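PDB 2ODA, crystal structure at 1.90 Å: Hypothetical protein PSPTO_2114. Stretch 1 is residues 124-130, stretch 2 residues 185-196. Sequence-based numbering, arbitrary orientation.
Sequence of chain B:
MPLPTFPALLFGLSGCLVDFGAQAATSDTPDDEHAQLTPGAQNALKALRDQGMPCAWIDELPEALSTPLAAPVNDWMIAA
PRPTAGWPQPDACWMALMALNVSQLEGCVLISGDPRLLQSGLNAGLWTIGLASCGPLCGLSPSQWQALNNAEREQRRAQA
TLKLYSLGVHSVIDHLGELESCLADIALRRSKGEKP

Stretch 1, residues 124-130: AGLWTIG
Stretch 2 (185-196) DIALRRSKGEKP

Stretch 1 leaves a helix at Gly125 and enters a strand at Trp127, which runs through Gly130 and beyond. Stretch 2 is the end of a helix, through Ser191, followed by a turn and the C-terminal tail. Strand and helix run roughly antiparallel, at 149°, and their axes come no closer than 11.2 Å. One large side chain, Trp127, fills much of that gap. The tail returns to the start of the strand, with the CA atoms of Trp127 and Pro196 5.2 Å apart.

Gly125 has phi/psi 94/12 and closes a Schellman motif. A CB here would jam against the preceding carbonyl, so glycine suits the site. Leu126 (-85/161; m, p) points away from stretch 2. Trp127 (-68/147) starts sideways, but chi1 -76° and chi2 96° carry the indole to the other stretch.

The indole is the bump, and stretch 2 forms the slot. Ile186 (m, t) points toward stretch 1 and lays CG2 over one face, 3.9 Å from the centroid of the six-membered ring of Trp127. Pro196 covers the opposite face, its CG 3.5 Å from the centroid of the five-membered ring of Trp127. Both are CH-pi contacts, each nearly along the ring normal. The compact, puckered proline ring (C-gamma exo) sets its CG against the indole face. Pro196 CB also lies 3.6 Å from Gly125 O and 3.6 Å from Leu126 O.

The far end of the indole meets the turn. Trp127 CZ2 is 3.3 Å from Glu194 O, and Trp127 CZ3 is 3.8 Å from Arg189 NH2, both at the ring edge. Arg190 (m, t, p; chi4 -155°) brings its CG to 3.5 Å from Trp127 CZ2; its aliphatic part suits this packing.

The wall at this edge is braced within stretch 2. Arg189 (m, t, p; chi4 175°) forms a salt bridge with Glu194 (t, t; chi3 -28°). Arg189 NE donates to Glu194 OE1 at 2.8 Å and Arg189 NH2 to Glu194 OE2 at 2.9 Å. The backbone closes the same turn, with Glu194 N bonded to Arg189 O at 3.1 Å. Gly193, at 93/1, allows the reversal; a CB would jam against the preceding carbonyl. Glu194 (-70/135) and Lys195 (-120/160) then extend the tail to Pro196.

Further along the strand, Ile129 (-122/125; m, t) sets its CG1 3.8 Å from Ile186 CD1.

The contact buries 448 Å², of which Trp127 contributes 184 Å². No hydrogen bond crosses it; packing joins the stretches.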

ATOM      1  N   ALA B 124       1.077   6.272   0.920  1.00  5.84           N
ATOM      2  CA  ALA B 124       0.888   4.918   0.376  1.00  5.91           C
ATOM      3  C   ALA B 124       1.959   3.939   0.895  1.00  6.31           C
ATOM      4  O   ALA B 124       1.871   2.725   0.665  1.00  6.14           O
ATOM      5  CB  ALA B 124       0.890   4.966  -1.171  1.00  5.82           C
ATOM      6  N   GLY B 125       2.957   4.468   1.595  1.00  6.15           N
ATOM      7  CA  GLY B 125       3.969   3.617   2.220  1.00  6.26           C
ATOM      8  C   GLY B 125       5.213   3.411   1.377  1.00  7.03           C
ATOM      9  O   GLY B 125       6.023   2.534   1.688  1.00  6.11           O
ATOM     10  N   LEU B 126       5.359   4.201   0.304  1.00  5.92           N
ATOM     11  CA  LEU B 126       6.502   4.045  -0.611  1.00  6.69           C
ATOM     12  C   LEU B 126       7.757   4.792  -0.162  1.00  5.92           C
ATOM     13  O   LEU B 126       7.701   5.709   0.668  1.00  4.68           O
ATOM     14  CB  LEU B 126       6.129   4.503  -2.038  1.00  6.37           C
ATOM     15  CG  LEU B 126       5.320   3.475  -2.858  1.00  8.97           C
ATOM     16  CD1 LEU B 126       3.850   3.558  -2.501  1.00  9.97           C
ATOM     17  CD2 LEU B 126       5.486   3.692  -4.368  1.00  8.94           C
ATOM     18  N   TRP B 127       8.895   4.367  -0.723  1.00  5.74           N
ATOM     19  CA  TRP B 127      10.100   5.187  -0.754  1.00  5.81           C
ATOM     20  C   TRP B 127       9.817   6.355  -1.696  1.00  5.20           C
ATOM     21  O   TRP B 127       9.085   6.212  -2.682  1.00  5.51           O
ATOM     22  CB  TRP B 127      11.301   4.389  -1.294  1.00  5.74           C
ATOM     23  CG  TRP B 127      11.868   3.403  -0.289  1.00  5.18           C
ATOM     24  CD1 TRP B 127      11.586   2.062  -0.189  1.00  7.73           C
ATOM     25  CD2 TRP B 127      12.814   3.697   0.734  1.00  4.49           C
ATOM     26  NE1 TRP B 127      12.313   1.499   0.852  1.00  6.19           N
ATOM     27  CE2 TRP B 127      13.067   2.486   1.438  1.00  7.33           C
ATOM     28  CE3 TRP B 127      13.467   4.871   1.140  1.00  5.54           C
ATOM     29  CZ2 TRP B 127      13.942   2.424   2.534  1.00  7.25           C
ATOM     30  CZ3 TRP B 127      14.348   4.810   2.226  1.00  6.80           C
ATOM     31  CH2 TRP B 127      14.580   3.584   2.905  1.00  6.89           C
ATOM     32  N   THR B 128      10.405   7.510  -1.395  1.00  5.59           N
ATOM     33  CA  THR B 128      10.219   8.709  -2.243  1.00  5.31           C
ATOM     34  C   THR B 128      11.528   9.395  -2.611  1.00  5.19           C
ATOM     35  O   THR B 128      12.422   9.517  -1.784  1.00  5.71           O
ATOM     36  CB  THR B 128       9.277   9.771  -1.581  1.00  5.45           C
ATOM     37  OG1 THR B 128       9.809  10.183  -0.319  1.00  4.65           O
ATOM     38  CG2 THR B 128       7.895   9.186  -1.336  1.00  5.22           C
ATOM     39  N   ILE B 129      11.622   9.840  -3.861  1.00  4.90           N
ATOM     40  CA  ILE B 129      12.744  10.632  -4.340  1.00  5.29           C
ATOM     41  C   ILE B 129      12.136  11.927  -4.854  1.00  5.47           C
ATOM     42  O   ILE B 129      11.221  11.891  -5.678  1.00  6.35           O
ATOM     43  CB  ILE B 129      13.533   9.919  -5.492  1.00  4.47           C
ATOM     44  CG1 ILE B 129      14.149   8.611  -4.961  1.00  6.12           C
ATOM     45  CG2 ILE B 129      14.582  10.900  -6.154  1.00  4.62           C
ATOM     46  CD1 ILE B 129      14.711   7.616  -6.053  1.00  6.10           C
ATOM     47  N   GLY B 130      12.624  13.048  -4.334  1.00  5.85           N
ATOM     48  CA  GLY B 130      12.194  14.373  -4.745  1.00  5.49           C
ATOM     49  C   GLY B 130      13.150  14.974  -5.760  1.00  5.71           C
ATOM     50  O   GLY B 130      14.351  14.667  -5.771  1.00  5.38           O
ATOM     51  N   ASP B 185      21.945   4.245  -3.516  1.00  8.04           N
ATOM     52  CA  ASP B 185      22.122   4.624  -2.107  1.00  8.06           C
ATOM     53  C   ASP B 185      20.906   4.230  -1.253  1.00  7.94           C
ATOM     54  O   ASP B 185      21.062   3.838  -0.095  1.00  8.28           O
ATOM     55  CB  ASP B 185      22.475   6.113  -1.968  1.00  7.96           C
ATOM     56  CG  ASP B 185      23.351   6.382  -0.764  1.00 11.50           C
ATOM     57  OD1 ASP B 185      24.396   5.688  -0.623  1.00 12.36           O
ATOM     58  OD2 ASP B 185      22.962   7.233   0.061  1.00 11.63           O
ATOM     59  N   ILE B 186      19.697   4.307  -1.816  1.00  7.03           N
ATOM     60  CA  ILE B 186      18.512   3.782  -1.109  1.00  6.91           C
ATOM     61  C   ILE B 186      18.619   2.259  -0.903  1.00  6.86           C
ATOM     62  O   ILE B 186      18.247   1.726   0.164  1.00  6.89           O
ATOM     63  CB  ILE B 186      17.202   4.204  -1.796  1.00  6.81           C
ATOM     64  CG1 ILE B 186      16.957   5.715  -1.530  1.00  7.07           C
ATOM     65  CG2 ILE B 186      16.009   3.337  -1.303  1.00  7.60           C
ATOM     66  CD1 ILE B 186      15.835   6.367  -2.429  1.00  6.41           C
ATOM     67  N   ALA B 187      19.147   1.557  -1.901  1.00  7.00           N
ATOM     68  CA  ALA B 187      19.310   0.098  -1.765  1.00  7.69           C
ATOM     69  C   ALA B 187      20.247  -0.229  -0.596  1.00  8.37           C
ATOM     70  O   ALA B 187      19.974  -1.153   0.172  1.00  9.14           O
ATOM     71  CB  ALA B 187      19.824  -0.510  -3.068  1.00  8.84           C
ATOM     72  N   LEU B 188      21.334   0.544  -0.466  1.00  9.40           N
ATOM     73  CA  LEU B 188      22.284   0.439   0.649  1.00  9.92           C
ATOM     74  C   LEU B 188      21.611   0.723   1.980  1.00  9.40           C
ATOM     75  O   LEU B 188      21.747  -0.063   2.924  1.00 10.39           O
ATOM     76  CB  LEU B 188      23.488   1.375   0.443  1.00  9.58           C
ATOM     77  CG  LEU B 188      24.701   1.338   1.408  1.00 10.57           C
ATOM     78  CD1 LEU B 188      25.340  -0.078   1.557  1.00 10.59           C
ATOM     79  CD2 LEU B 188      25.786   2.371   0.958  1.00 10.71           C
ATOM     80  N   ARG B 189      20.874   1.827   2.067  1.00  9.04           N
ATOM     81  CA  ARG B 189      20.034   2.091   3.269  1.00  8.84           C
ATOM     82  C   ARG B 189      19.102   0.916   3.631  1.00  9.35           C
ATOM     83  O   ARG B 189      19.049   0.482   4.787  1.00  8.34           O
ATOM     84  CB  ARG B 189      19.247   3.411   3.134  1.00  8.23           C
ATOM     85  CG  ARG B 189      20.144   4.625   3.238  1.00  8.12           C
ATOM     86  CD  ARG B 189      19.570   5.865   2.550  1.00  8.07           C
ATOM     87  NE  ARG B 189      18.317   6.286   3.169  1.00  7.90           N
ATOM     88  CZ  ARG B 189      17.649   7.385   2.846  1.00  7.50           C
ATOM     89  NH1 ARG B 189      18.138   8.203   1.925  1.00  8.07           N
ATOM     90  NH2 ARG B 189      16.506   7.676   3.470  1.00  8.24           N
ATOM     91  N   ARG B 190      18.438   0.357   2.622  1.00  9.88           N
ATOM     92  CA  ARG B 190      17.578  -0.824   2.804  1.00  9.78           C
ATOM     93  C   ARG B 190      18.351  -2.023   3.340  1.00 10.71           C
ATOM     94  O   ARG B 190      17.842  -2.763   4.195  1.00 10.04           O
ATOM     95  CB  ARG B 190      16.880  -1.196   1.493  1.00 10.19           C
ATOM     96  CG  ARG B 190      15.763  -0.208   1.105  1.00  9.69           C
ATOM     97  CD  ARG B 190      15.102  -0.585  -0.204  1.00  9.14           C
ATOM     98  NE  ARG B 190      14.483  -1.912  -0.148  1.00 11.77           N
ATOM     99  CZ  ARG B 190      14.272  -2.677  -1.215  1.00 13.53           C
ATOM    100  NH1 ARG B 190      14.594  -2.241  -2.415  1.00 13.08           N
ATOM    101  NH2 ARG B 190      13.722  -3.875  -1.085  1.00 15.97           N
ATOM    102  N   SER B 191      19.580  -2.193   2.847  1.00 11.29           N
ATOM    103  CA  SER B 191      20.442  -3.296   3.261  1.00 12.19           C
ATOM    104  C   SER B 191      20.783  -3.172   4.749  1.00 12.55           C
ATOM    105  O   SER B 191      21.039  -4.174   5.413  1.00 12.63           O
ATOM    106  CB  SER B 191      21.714  -3.355   2.384  1.00 11.19           C
ATOM    107  OG  SER B 191      22.715  -2.441   2.830  1.00 10.21           O
ATOM    108  N   LYS B 192      20.753  -1.940   5.261  1.00 12.98           N
ATOM    109  CA  LYS B 192      21.029  -1.632   6.670  1.00 13.33           C
ATOM    110  C   LYS B 192      19.762  -1.622   7.531  1.00 13.55           C
ATOM    111  O   LYS B 192      19.776  -1.159   8.678  1.00 13.22           O
ATOM    112  CB  LYS B 192      21.766  -0.287   6.798  1.00 13.80           C
ATOM    113  CG  LYS B 192      23.110  -0.264   6.092  1.00 13.48           C
ATOM    114  CD  LYS B 192      23.679   1.155   5.974  1.00 14.48           C
ATOM    115  CE  LYS B 192      25.034   1.096   5.260  1.00 16.90           C
ATOM    116  NZ  LYS B 192      25.830   2.343   5.421  1.00 18.56           N
ATOM    117  N   GLY B 193      18.663  -2.110   6.963  1.00 13.17           N
ATOM    118  CA  GLY B 193      17.419  -2.262   7.711  1.00 12.40           C
ATOM    119  C   GLY B 193      16.453  -1.089   7.639  1.00 12.12           C
ATOM    120  O   GLY B 193      15.375  -1.153   8.247  1.00 12.69           O
ATOM    121  N   GLU B 194      16.801  -0.034   6.898  1.00 11.25           N
ATOM    122  CA  GLU B 194      15.900   1.135   6.784  1.00 10.87           C
ATOM    123  C   GLU B 194      14.652   0.823   5.959  1.00 10.43           C
ATOM    124  O   GLU B 194      14.735   0.189   4.892  1.00  9.91           O
ATOM    125  CB  GLU B 194      16.618   2.365   6.188  1.00 11.51           C
ATOM    126  CG  GLU B 194      15.882   3.696   6.505  1.00 10.18           C
ATOM    127  CD  GLU B 194      16.478   4.900   5.826  1.00 10.39           C
ATOM    128  OE1 GLU B 194      17.690   4.908   5.546  1.00  8.88           O
ATOM    129  OE2 GLU B 194      15.729   5.870   5.589  1.00 10.72           O
ATOM    130  N   LYS B 195      13.497   1.254   6.469  1.00 10.34           N
ATOM    131  CA  LYS B 195      12.233   1.121   5.763  1.00  9.81           C
ATOM    132  C   LYS B 195      11.655   2.507   5.538  1.00  9.61           C
ATOM    133  O   LYS B 195      12.047   3.457   6.241  1.00  9.45           O
ATOM    134  CB  LYS B 195      11.243   0.285   6.579  1.00  9.83           C
ATOM    135  CG  LYS B 195      11.698  -1.149   6.881  1.00 10.81           C
ATOM    136  CD  LYS B 195      10.777  -1.776   7.947  1.00 10.19           C
ATOM    137  CE  LYS B 195      11.027  -3.270   8.153  1.00 11.95           C
ATOM    138  NZ  LYS B 195      10.198  -3.775   9.302  1.00 11.97           N
ATOM    139  N   PRO B 196      10.719   2.641   4.568  1.00  9.81           N
ATOM    140  CA  PRO B 196      10.117   3.945   4.299  1.00  9.46           C
ATOM    141  C   PRO B 196       9.502   4.583   5.535  1.00  9.88           C
ATOM    142  O   PRO B 196       8.961   3.901   6.404  1.00  9.12           O
ATOM    143  CB  PRO B 196       9.025   3.622   3.277  1.00  9.95           C
ATOM    144  CG  PRO B 196       9.517   2.442   2.582  1.00  9.43           C
ATOM    145  CD  PRO B 196      10.209   1.617   3.628  1.00  9.45           C
ATOM    146  OXT PRO B 196       9.542   5.818   5.663  1.00  9.89           O
TER